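Local atomic coordinates of putative isohexenylglutaconyl-CoA hydratase (Pseudomonas aeruginosa, PDB entry 4ZU2), a protein that probably hydrates isohexenylglutaconyl-CoA, as a crotonase-family enzyme that is upregulated in cells grown on citronellate. Residues 37-42 with 92-97; 87-92 with 146-151; 105-110 with 122-127; 126-131 with 183-188. One frame throughout, in Å; residues are numbered along the deposited sequence.

Along the chain contacts 1 and 2 interleave. Contact 1 closes before contact 3 opens, contact 3 falls between the two segments of contact 2, and contact 4 begins where contact 3 ends, at the shared V126 and A127. Contacts 1 and 2 share helix 81-99 and residue G92, with centres about 11 Å apart; the salt bridge between E96 and R89 joins them. Contacts 3 and 4 share strand 126-130, which lies between strands 104-109 and 185-187, and their centres are about 9 Å apart. Contacts 1 and 4 lie on opposite sides of the chain's centre, about 23 Å apart between their centres. Contacts 1 and 2 both reach the second subunit, contacts 3 and 4 the third.

Contact 1: residues 37-42 with 92-97; sequences GELRAV and GSLLEE
R40 and E97 join helix 33-47 to helix 81-99 through a side-on salt bridge, and L94 supplies the apolar surface beneath the arginine chain. R40 NE donates to E97 OE1 at 3.1 Å in a nearly straight bond, with the acceptor in the guanidinium plane. A second, more bent bond runs from R40 NH2 to E97 OE2 at 3.0 Å and uses the syn lone pair of that oxygen. Two nitrogens thus hold two oxygens, and this double grip limits rotation of both groups, although their planes remain 33° apart. The arginine chain bends at chi3 (72°), which places NE on the side of E97 OE1. S93 CB lies over one face of the guanidinium, toward its rim, 3.4 Å from R40 NH2. Nearer the backbone, R40 CG packs against L94 CB at 4.0 Å, so the methylene part of the arginine adds to the apolar contact. L94 also reaches L39, CD2 to L39 CD1 at 3.7 Å, in the buried part of the interface, where L39 further touches I20 and L22 of strand 17-22. On the polar side, a water donates to both R40 O and E97 OE1, which therefore has a second partner. The short helix axes approach to 9.8 Å and run within 29° of parallel. This is ordinary helix-helix packing, a leucine pair with an arginine-glutamate bridge beside it, and it ties together two helices of the crotonase fold, the first of which covers strands 9-14 and 17-22.

Contact 2: residues 87-92 with 146-151; sequences LNRAFG and PAQIAP
N88 CG stands anti to its backbone N (chi1 -172°), and the Q148 chain facing it bends at chi2 (-63°), which brings CD near N88 O. The side chains slide past each other in opposite directions with their amide planes perpendicular. Q148 NE2 donates to N88 OD1 at 3.0 Å, but the bond is bent, 137° at the hydrogen, and the donor sits above the carbonyl plane. Q148 CG also comes to 3.3 Å from N88 O. At the other end of the amide, Q148 OE1 comes within 3.0 Å of G92 CA, a close approach made on the side where glycine carries no side chain. Q148 OE1 also lies 3.8 Å from R89 CD. Beside this polar centre, the edge of the F91 ring faces I149, with CE2 4.4 Å from I149 CG1. The second subunit adds further partners: Q148 NE2 bonds to L231 O of that subunit, and R89 NE forms a salt bridge with D232 of the same neighbour. Q148, buried between helix 81-99 and the neighbouring chain, is therefore held from both. Such a join, between a helix and the turn leading into helix 149-157, belongs to the subunit interface of this three-chain crotonase-family assembly.

Contact 3: residues 105-110 with 122-127; sequences LVALVE and CVSDVA
The carboxylate of D125 is the flat group that meets L105: L105 N donates to D125 OD2 at 3.0 Å, approaching on the anti side and 25° out of the carboxylate plane. The carboxylate also meets K216 at OD2 and R163 of the third subunit at OD1, so two positive charges would be expected to stabilise its negative form. The L105 carbonyl is the next flat group. Its oxygen accepts from V126 N at 3.2 Å, with the donor tilted slightly from the carbonyl plane, and receives a weak bond from D125 N. V126 pairs through its carbonyl as well: A107 N donates to V126 O at a short 2.6 Å, close to the direction of the carbonyl bond. V106 and V126 send their side chains to one face of the sheet, CG1 of V106 lying 4.3 Å from V126 CB; A107 and A127 point to the other, with their CB atoms 4.5 Å apart. Beyond the paired residues, L105 CD2 rests 3.7 Å from V123 O. S124 CB packs 3.9 Å from A107 CB, while its OG, set between the backbone N and carbonyl carbon (chi1 61°), bonds to A121 O. The parallel bridges V106-V126 and A107-A127 join strand 104-109 to strand 126-130. Their connection runs through short strand 112-114 of the second sheet and helix 116-121, within the crotonase fold, known for repeated beta-beta-alpha units.

Contact 4: residues 126-131 with 183-188; sequences VAIAAA and VHFCEA
F185 turns a ring edge toward the strand beside it: I128 CG1 lies near the ring plane at 3.6 Å from F185 CD2, and V126 CG1 approaches the same edge at 3.8 Å from CE2. V126 and I128 come at a slant to the F185 side chain, while H184 CB covers part of one ring face. The A127 N-H points almost straight at H184 ND1 (3.2 Å, 168° at the hydrogen), close to the ring plane. NE2 bonds to T160 O of the third subunit, consistent with the proton sitting on NE2. The contact is built on a parallel pair, strand 126-130 with strand 185-187, the latter the outermost of the central crotonase-fold sheet within this chain. At its start A127 O accepts from both H184 N and F185 N; farther on, A129 N bonds to F185 O at 2.9 Å and E187 N to A129 O. On the sheet face that carries F185 and I128, E187 CG packs 4.1 Å from I128 CG2. The opposite face holds A129 and C186. A127 CB meets V183 CB at 3.7 Å, and V183 CG2 comes to 4.2 Å from A129 CB. C186 SG stands anti to its backbone N and meets A131 CB at 3.7 Å.

Contact 1: residues 37-42 with 92-97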
loop_
_atom_site.group_PDB
_atom_site.type_symbol
_atom_site.label_atom_id
_atom_site.label_comp_id
_atom_site.label_asym_id
_atom_site.label_seq_id
_atom_site.Cartn_x
_atom_site.Cartn_y
_atom_site.Cartn_z
ATOM N N GLY A 37 25.819 12.563 -10.854
ATOM C CA GLY A 37 27.077 11.840 -10.924
ATOM C C GLY A 37 27.738 11.754 -9.551
ATOM O O GLY A 37 28.191 10.707 -9.141
ATOM N N GLU A 38 27.777 12.868 -8.829
ATOM C CA GLU A 38 28.490 12.885 -7.575
ATOM C C GLU A 38 27.760 12.047 -6.531
ATOM O O GLU A 38 28.398 11.423 -5.694
ATOM C CB GLU A 38 28.769 14.334 -7.085
ATOM C CG GLU A 38 29.778 15.071 -8.013
ATOM C CD GLU A 38 30.061 16.528 -7.607
ATOM O OE1 GLU A 38 29.257 17.097 -6.840
ATOM O OE2 GLU A 38 31.074 17.105 -8.076
ATOM N N LEU A 39 26.434 12.053 -6.572
ATOM C CA LEU A 39 25.663 11.353 -5.562
ATOM C C LEU A 39 25.860 9.867 -5.736
ATOM O O LEU A 39 25.916 9.123 -4.759
ATOM C CB LEU A 39 24.200 11.648 -5.702
ATOM C CG LEU A 39 23.769 12.982 -5.157
ATOM C CD1 LEU A 39 22.406 13.352 -5.787
ATOM C CD2 LEU A 39 23.685 13.001 -3.664
ATOM N N ARG A 40 25.981 9.471 -7.002
ATOM C CA ARG A 40 26.123 8.078 -7.366
ATOM C C ARG A 40 27.486 7.598 -6.953
ATOM O O ARG A 40 27.650 6.446 -6.515
ATOM C CB ARG A 40 25.915 7.880 -8.881
ATOM C CG ARG A 40 24.480 8.044 -9.294
ATOM C CD ARG A 40 24.272 7.749 -10.758
ATOM N NE ARG A 40 24.383 6.319 -11.024
ATOM C CZ ARG A 40 24.587 5.803 -12.230
ATOM N NH1 ARG A 40 24.709 6.598 -13.245
ATOM N NH2 ARG A 40 24.702 4.501 -12.419
ATOM N N ALA A 41 28.465 8.485 -7.098
ATOM C CA ALA A 41 29.853 8.164 -6.749
ATOM C C ALA A 41 30.019 7.983 -5.265
ATOM O O ALA A 41 30.733 7.089 -4.830
ATOM C CB ALA A 41 30.816 9.271 -7.246
ATOM N N VAL A 42 29.392 8.865 -4.489
ATOM C CA VAL A 42 29.390 8.775 -3.040
ATOM C C VAL A 42 28.677 7.503 -2.550
ATOM O O VAL A 42 29.161 6.826 -1.653
ATOM C CB VAL A 42 28.738 10.032 -2.396
ATOM C CG1 VAL A 42 28.456 9.805 -0.923
ATOM C CG2 VAL A 42 29.626 11.259 -2.557
ATOM N N GLY A 92 17.456 7.553 -13.017
ATOM C CA GLY A 92 16.775 6.375 -12.502
ATOM C C GLY A 92 17.754 5.459 -11.774
ATOM O O GLY A 92 17.401 4.829 -10.775
ATOM N N SER A 93 18.979 5.380 -12.274
ATOM C CA SER A 93 20.000 4.592 -11.597
ATOM C C SER A 93 20.329 5.194 -10.243
ATOM O O SER A 93 20.571 4.450 -9.306
ATOM C CB SER A 93 21.266 4.469 -12.430
ATOM O OG SER A 93 20.990 3.885 -13.670
ATOM N N LEU A 94 20.323 6.522 -10.112
ATOM C CA LEU A 94 20.556 7.119 -8.781
ATOM C C LEU A 94 19.486 6.656 -7.791
ATOM O O LEU A 94 19.798 6.347 -6.679
ATOM C CB LEU A 94 20.599 8.645 -8.822
ATOM C CG LEU A 94 20.376 9.392 -7.500
ATOM C CD1 LEU A 94 21.342 8.978 -6.434
ATOM C CD2 LEU A 94 20.540 10.888 -7.730
ATOM N N LEU A 95 18.219 6.620 -8.215
ATOM C CA LEU A 95 17.121 6.303 -7.316
ATOM C C LEU A 95 17.207 4.841 -6.931
ATOM O O LEU A 95 16.911 4.464 -5.795
ATOM C CB LEU A 95 15.741 6.618 -7.946
ATOM C CG LEU A 95 15.383 8.061 -8.344
ATOM C CD1 LEU A 95 14.006 8.139 -9.090
ATOM C CD2 LEU A 95 15.409 9.022 -7.155
ATOM N N GLU A 96 17.669 4.027 -7.867
ATOM C CA GLU A 96 17.772 2.599 -7.623
ATOM C C GLU A 96 18.811 2.328 -6.561
ATOM O O GLU A 96 18.584 1.508 -5.663
ATOM C CB GLU A 96 18.177 1.827 -8.883
ATOM C CG GLU A 96 17.081 1.661 -9.873
ATOM C CD GLU A 96 17.476 0.743 -11.045
ATOM O OE1 GLU A 96 17.025 -0.436 -11.019
ATOM O OE2 GLU A 96 18.206 1.219 -11.982
ATOM N N GLU A 97 19.951 2.999 -6.701
ATOM C CA GLU A 97 21.106 2.783 -5.838
ATOM C C GLU A 97 20.987 3.495 -4.482
ATOM O O GLU A 97 21.649 3.110 -3.509
ATOM C CB GLU A 97 22.387 3.171 -6.559
ATOM C CG GLU A 97 22.643 2.442 -7.916
ATOM C CD GLU A 97 23.465 3.287 -8.951
ATOM O OE1 GLU A 97 23.968 4.366 -8.618
ATOM O OE2 GLU A 97 23.625 2.861 -10.102
HETATM O O HOH W 1 25.910 4.462 -6.797
#

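Contact 2: residues 87-92 with 146-151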
loop_
_atom_site.group_PDB
_atom_site.type_symbol
_atom_site.label_atom_id
_atom_site.label_comp_id
_atom_site.label_asym_id
_atom_site.label_seq_id
_atom_site.Cartn_x
_atom_site.Cartn_y
_atom_site.Cartn_z
ATOM N N LEU A 87 20.402 10.223 -20.009
ATOM C CA LEU A 87 20.494 11.057 -18.809
ATOM C C LEU A 87 19.320 10.865 -17.833
ATOM O O LEU A 87 19.569 10.825 -16.625
ATOM C CB LEU A 87 20.651 12.549 -19.198
ATOM C CG LEU A 87 21.911 12.915 -20.012
ATOM C CD1 LEU A 87 21.849 14.312 -20.681
ATOM C CD2 LEU A 87 23.128 12.872 -19.132
ATOM N N ASN A 88 18.071 10.775 -18.329
ATOM C CA ASN A 88 16.908 10.364 -17.489
ATOM C C ASN A 88 17.120 8.955 -16.870
ATOM O O ASN A 88 16.959 8.767 -15.682
ATOM C CB ASN A 88 15.580 10.431 -18.276
ATOM C CG ASN A 88 14.343 10.213 -17.407
ATOM O OD1 ASN A 88 13.603 9.240 -17.579
ATOM N ND2 ASN A 88 14.095 11.139 -16.483
ATOM N N ARG A 89 17.560 7.980 -17.664
ATOM C CA ARG A 89 17.820 6.656 -17.100
ATOM C C ARG A 89 18.898 6.664 -16.012
ATOM O O ARG A 89 18.768 5.965 -15.001
ATOM C CB ARG A 89 18.197 5.617 -18.160
ATOM C CG ARG A 89 18.332 4.228 -17.556
ATOM C CD ARG A 89 17.020 3.786 -16.982
ATOM N NE ARG A 89 17.006 2.430 -16.452
ATOM C CZ ARG A 89 17.350 2.113 -15.209
ATOM N NH1 ARG A 89 17.751 3.063 -14.370
ATOM N NH2 ARG A 89 17.275 0.852 -14.803
ATOM N N ALA A 90 19.959 7.458 -16.200
ATOM C CA ALA A 90 20.957 7.611 -15.140
ATOM C C ALA A 90 20.383 8.261 -13.856
ATOM O O ALA A 90 20.849 7.979 -12.774
ATOM C CB ALA A 90 22.198 8.372 -15.625
ATOM N N PHE A 91 19.366 9.107 -13.969
ATOM C CA PHE A 91 18.745 9.640 -12.773
ATOM C C PHE A 91 17.903 8.471 -12.177
ATOM O O PHE A 91 17.722 8.360 -10.967
ATOM C CB PHE A 91 17.929 10.916 -13.040
ATOM C CG PHE A 91 16.968 11.267 -11.904
ATOM C CD1 PHE A 91 17.438 11.558 -10.633
ATOM C CD2 PHE A 91 15.599 11.232 -12.095
ATOM C CE1 PHE A 91 16.574 11.839 -9.601
ATOM C CE2 PHE A 91 14.726 11.502 -11.037
ATOM C CZ PHE A 91 15.231 11.828 -9.798
ATOM N N GLY A 92 17.456 7.553 -13.017
ATOM C CA GLY A 92 16.775 6.375 -12.502
ATOM C C GLY A 92 17.754 5.459 -11.774
ATOM O O GLY A 92 17.401 4.829 -10.775
ATOM N N PRO A 146 6.911 12.277 -14.982
ATOM C CA PRO A 146 7.735 11.847 -13.855
ATOM C C PRO A 146 8.095 10.341 -14.064
ATOM O O PRO A 146 7.619 9.486 -13.344
ATOM C CB PRO A 146 6.820 12.106 -12.631
ATOM C CG PRO A 146 5.383 11.932 -13.172
ATOM C CD PRO A 146 5.468 12.254 -14.679
ATOM N N ALA A 147 8.887 10.066 -15.106
ATOM C CA ALA A 147 9.030 8.721 -15.702
ATOM C C ALA A 147 9.783 7.744 -14.830
ATOM O O ALA A 147 9.299 6.634 -14.569
ATOM C CB ALA A 147 9.710 8.814 -17.024
ATOM N N GLN A 148 10.963 8.166 -14.368
ATOM C CA GLN A 148 11.757 7.361 -13.448
ATOM C C GLN A 148 11.124 7.402 -12.055
ATOM O O GLN A 148 11.308 6.484 -11.279
ATOM C CB GLN A 148 13.188 7.881 -13.308
ATOM C CG GLN A 148 13.987 7.974 -14.569
ATOM C CD GLN A 148 14.192 6.620 -15.204
ATOM O OE1 GLN A 148 14.813 5.740 -14.627
ATOM N NE2 GLN A 148 13.632 6.443 -16.377
ATOM N N ILE A 149 10.447 8.502 -11.716
ATOM C CA ILE A 149 9.797 8.607 -10.400
ATOM C C ILE A 149 8.659 7.599 -10.221
ATOM O O ILE A 149 8.439 7.107 -9.091
ATOM C CB ILE A 149 9.289 10.041 -10.181
ATOM C CG1 ILE A 149 10.484 11.000 -10.026
ATOM C CG2 ILE A 149 8.419 10.180 -9.020
ATOM C CD1 ILE A 149 10.147 12.372 -10.374
ATOM N N ALA A 150 7.924 7.322 -11.301
ATOM C CA ALA A 150 6.636 6.619 -11.211
ATOM C C ALA A 150 6.658 5.385 -10.288
ATOM O O ALA A 150 5.870 5.262 -9.359
ATOM C CB ALA A 150 6.136 6.223 -12.573
ATOM N N PRO A 151 7.574 4.469 -10.539
ATOM C CA PRO A 151 7.614 3.247 -9.731
ATOM C C PRO A 151 7.981 3.490 -8.271
ATOM O O PRO A 151 7.516 2.790 -7.403
ATOM C CB PRO A 151 8.687 2.413 -10.438
ATOM C CG PRO A 151 9.409 3.308 -11.290
ATOM C CD PRO A 151 8.506 4.404 -11.663
#

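Contact 3: residues 105-110 with 122-127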
loop_
_atom_site.group_PDB
_atom_site.type_symbol
_atom_site.label_atom_id
_atom_site.label_comp_id
_atom_site.label_asym_id
_atom_site.label_seq_id
_atom_site.Cartn_x
_atom_site.Cartn_y
_atom_site.Cartn_z
ATOM N N LEU A 105 19.003 5.570 5.182
ATOM C CA LEU A 105 19.033 6.813 4.443
ATOM C C LEU A 105 17.945 7.665 5.042
ATOM O O LEU A 105 16.765 7.309 4.971
ATOM C CB LEU A 105 18.759 6.582 2.967
ATOM C CG LEU A 105 18.606 7.854 2.110
ATOM C CD1 LEU A 105 19.851 8.774 2.138
ATOM C CD2 LEU A 105 18.296 7.510 0.670
ATOM N N VAL A 106 18.346 8.757 5.673
ATOM C CA VAL A 106 17.383 9.676 6.270
ATOM C C VAL A 106 17.296 10.928 5.402
ATOM O O VAL A 106 18.317 11.526 5.099
ATOM C CB VAL A 106 17.782 10.071 7.717
ATOM C CG1 VAL A 106 16.677 10.925 8.378
ATOM C CG2 VAL A 106 18.081 8.828 8.522
ATOM N N ALA A 107 16.086 11.311 4.991
ATOM C CA ALA A 107 15.926 12.575 4.293
ATOM C C ALA A 107 15.327 13.653 5.195
ATOM O O ALA A 107 14.269 13.481 5.739
ATOM C CB ALA A 107 15.111 12.426 3.005
ATOM N N LEU A 108 16.024 14.781 5.301
ATOM C CA LEU A 108 15.511 15.960 5.975
ATOM C C LEU A 108 15.060 16.972 4.916
ATOM O O LEU A 108 15.881 17.647 4.269
ATOM C CB LEU A 108 16.603 16.513 6.907
ATOM C CG LEU A 108 16.175 17.370 8.110
ATOM C CD1 LEU A 108 15.098 16.676 8.903
ATOM C CD2 LEU A 108 17.342 17.629 9.002
ATOM N N VAL A 109 13.753 17.039 4.679
ATOM C CA VAL A 109 13.238 17.798 3.544
ATOM C C VAL A 109 12.604 19.143 3.994
ATOM O O VAL A 109 11.724 19.189 4.833
ATOM C CB VAL A 109 12.268 16.934 2.666
ATOM C CG1 VAL A 109 12.949 15.612 2.219
ATOM C CG2 VAL A 109 11.009 16.629 3.389
ATOM N N GLU A 110 13.100 20.235 3.426
ATOM C CA GLU A 110 12.637 21.572 3.750
ATOM C C GLU A 110 12.357 22.258 2.449
ATOM O O GLU A 110 12.996 21.952 1.464
ATOM C CB GLU A 110 13.724 22.341 4.470
ATOM C CG GLU A 110 14.204 21.677 5.710
ATOM C CD GLU A 110 15.378 22.403 6.293
ATOM O OE1 GLU A 110 15.146 23.382 7.060
ATOM O OE2 GLU A 110 16.525 22.009 5.938
ATOM N N CYS A 122 11.310 9.788 -1.895
ATOM C CA CYS A 122 10.523 8.578 -2.013
ATOM C C CYS A 122 11.346 7.335 -1.801
ATOM O O CYS A 122 10.786 6.263 -1.688
ATOM C CB CYS A 122 9.881 8.507 -3.398
ATOM S SG CYS A 122 8.438 9.508 -3.679
ATOM N N VAL A 123 12.670 7.468 -1.777
ATOM C CA VAL A 123 13.539 6.304 -1.606
ATOM C C VAL A 123 14.335 6.319 -0.297
ATOM O O VAL A 123 15.291 5.547 -0.114
ATOM C CB VAL A 123 14.484 6.095 -2.818
ATOM C CG1 VAL A 123 13.670 6.081 -4.110
ATOM C CG2 VAL A 123 15.558 7.135 -2.871
ATOM N N SER A 124 13.941 7.196 0.611
ATOM C CA SER A 124 14.548 7.215 1.936
ATOM C C SER A 124 13.911 6.127 2.853
ATOM O O SER A 124 12.722 5.787 2.706
ATOM C CB SER A 124 14.395 8.611 2.559
ATOM O OG SER A 124 13.030 8.953 2.701
ATOM N N ASP A 125 14.692 5.596 3.787
ATOM C CA ASP A 125 14.140 4.772 4.884
ATOM C C ASP A 125 13.376 5.631 5.916
ATOM O O ASP A 125 12.385 5.203 6.467
ATOM C CB ASP A 125 15.230 3.986 5.600
ATOM C CG ASP A 125 16.008 3.086 4.675
ATOM O OD1 ASP A 125 15.361 2.308 3.945
ATOM O OD2 ASP A 125 17.250 3.161 4.682
ATOM N N VAL A 126 13.839 6.848 6.131
ATOM C CA VAL A 126 13.183 7.800 7.010
ATOM C C VAL A 126 13.236 9.229 6.408
ATOM O O VAL A 126 14.302 9.772 6.091
ATOM C CB VAL A 126 13.817 7.755 8.444
ATOM C CG1 VAL A 126 12.998 8.593 9.460
ATOM C CG2 VAL A 126 13.911 6.332 8.927
ATOM N N ALA A 127 12.063 9.797 6.197
ATOM C CA ALA A 127 11.906 11.195 5.764
ATOM C C ALA A 127 11.267 12.036 6.889
ATOM O O ALA A 127 10.213 11.669 7.464
ATOM C CB ALA A 127 11.057 11.262 4.570
#

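Contact 4: residues 126-131 with 183-188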
loop_
_atom_site.group_PDB
_atom_site.type_symbol
_atom_site.label_atom_id
_atom_site.label_comp_id
_atom_site.label_asym_id
_atom_site.label_seq_id
_atom_site.Cartn_x
_atom_site.Cartn_y
_atom_site.Cartn_z
ATOM N N VAL A 126 13.839 6.848 6.131
ATOM C CA VAL A 126 13.183 7.800 7.010
ATOM C C VAL A 126 13.236 9.229 6.408
ATOM O O VAL A 126 14.302 9.772 6.091
ATOM C CB VAL A 126 13.817 7.755 8.444
ATOM C CG1 VAL A 126 12.998 8.593 9.460
ATOM C CG2 VAL A 126 13.911 6.332 8.927
ATOM N N ALA A 127 12.063 9.797 6.197
ATOM C CA ALA A 127 11.906 11.195 5.764
ATOM C C ALA A 127 11.267 12.036 6.889
ATOM O O ALA A 127 10.213 11.669 7.464
ATOM C CB ALA A 127 11.057 11.262 4.570
ATOM N N ILE A 128 11.934 13.136 7.209
ATOM C CA ILE A 128 11.469 14.110 8.190
ATOM C C ILE A 128 11.282 15.446 7.443
ATOM O O ILE A 128 12.242 15.997 6.933
ATOM C CB ILE A 128 12.524 14.283 9.310
ATOM C CG1 ILE A 128 12.814 12.944 10.026
ATOM C CG2 ILE A 128 12.072 15.325 10.324
ATOM C CD1 ILE A 128 14.225 12.789 10.536
ATOM N N ALA A 129 10.059 15.966 7.374
ATOM C CA ALA A 129 9.803 17.193 6.606
ATOM C C ALA A 129 9.452 18.363 7.507
ATOM O O ALA A 129 8.898 18.187 8.606
ATOM C CB ALA A 129 8.691 16.978 5.624
ATOM N N ALA A 130 9.794 19.557 7.025
ATOM C CA ALA A 130 9.309 20.813 7.592
ATOM C C ALA A 130 7.847 20.994 7.174
ATOM O O ALA A 130 7.514 20.769 6.019
ATOM C CB ALA A 130 10.136 21.930 7.047
ATOM N N ALA A 131 6.970 21.391 8.092
ATOM C CA ALA A 131 5.554 21.574 7.768
ATOM C C ALA A 131 5.315 22.493 6.595
ATOM O O ALA A 131 4.298 22.366 5.921
ATOM C CB ALA A 131 4.789 22.134 8.989
ATOM N N VAL A 183 6.130 10.917 3.936
ATOM C CA VAL A 183 7.203 11.092 4.904
ATOM C C VAL A 183 6.717 10.515 6.243
ATOM O O VAL A 183 5.503 10.270 6.431
ATOM C CB VAL A 183 7.582 12.589 5.032
ATOM C CG1 VAL A 183 7.953 13.172 3.648
ATOM C CG2 VAL A 183 6.424 13.399 5.695
ATOM N N HIS A 184 7.662 10.287 7.149
ATOM C CA HIS A 184 7.411 9.601 8.420
ATOM C C HIS A 184 7.177 10.545 9.604
ATOM O O HIS A 184 6.557 10.149 10.570
ATOM C CB HIS A 184 8.600 8.707 8.758
ATOM C CG HIS A 184 8.836 7.588 7.788
ATOM N ND1 HIS A 184 9.720 7.691 6.743
ATOM C CD2 HIS A 184 8.317 6.335 7.732
ATOM C CE1 HIS A 184 9.730 6.551 6.068
ATOM N NE2 HIS A 184 8.899 5.713 6.652
ATOM N N PHE A 185 7.712 11.767 9.536
ATOM C CA PHE A 185 7.511 12.796 10.549
ATOM C C PHE A 185 7.376 14.189 9.897
ATOM O O PHE A 185 8.074 14.510 8.914
ATOM C CB PHE A 185 8.735 12.870 11.473
ATOM C CG PHE A 185 9.149 11.541 12.086
ATOM C CD1 PHE A 185 8.414 10.974 13.131
ATOM C CD2 PHE A 185 10.295 10.890 11.654
ATOM C CE1 PHE A 185 8.809 9.763 13.702
ATOM C CE2 PHE A 185 10.690 9.698 12.217
ATOM C CZ PHE A 185 9.946 9.127 13.245
ATOM N N CYS A 186 6.525 15.027 10.491
ATOM C CA CYS A 186 6.416 16.441 10.138
ATOM C C CYS A 186 6.683 17.272 11.392
ATOM O O CYS A 186 5.968 17.123 12.378
ATOM C CB CYS A 186 5.005 16.733 9.613
ATOM S SG CYS A 186 4.733 18.404 8.967
ATOM N N GLU A 187 7.732 18.097 11.373
ATOM C CA GLU A 187 8.035 19.024 12.478
ATOM C C GLU A 187 7.816 20.486 12.073
ATOM O O GLU A 187 8.023 20.858 10.930
ATOM C CB GLU A 187 9.472 18.856 12.963
ATOM C CG GLU A 187 9.880 17.422 13.146
ATOM C CD GLU A 187 9.001 16.694 14.153
ATOM O OE1 GLU A 187 8.959 17.117 15.331
ATOM O OE2 GLU A 187 8.333 15.712 13.764
ATOM N N ALA A 188 7.401 21.312 13.027
ATOM C CA ALA A 188 7.008 22.693 12.744
ATOM C C ALA A 188 8.166 23.692 12.760
ATOM O O ALA A 188 8.018 24.820 12.280
ATOM C CB ALA A 188 5.924 23.136 13.733
#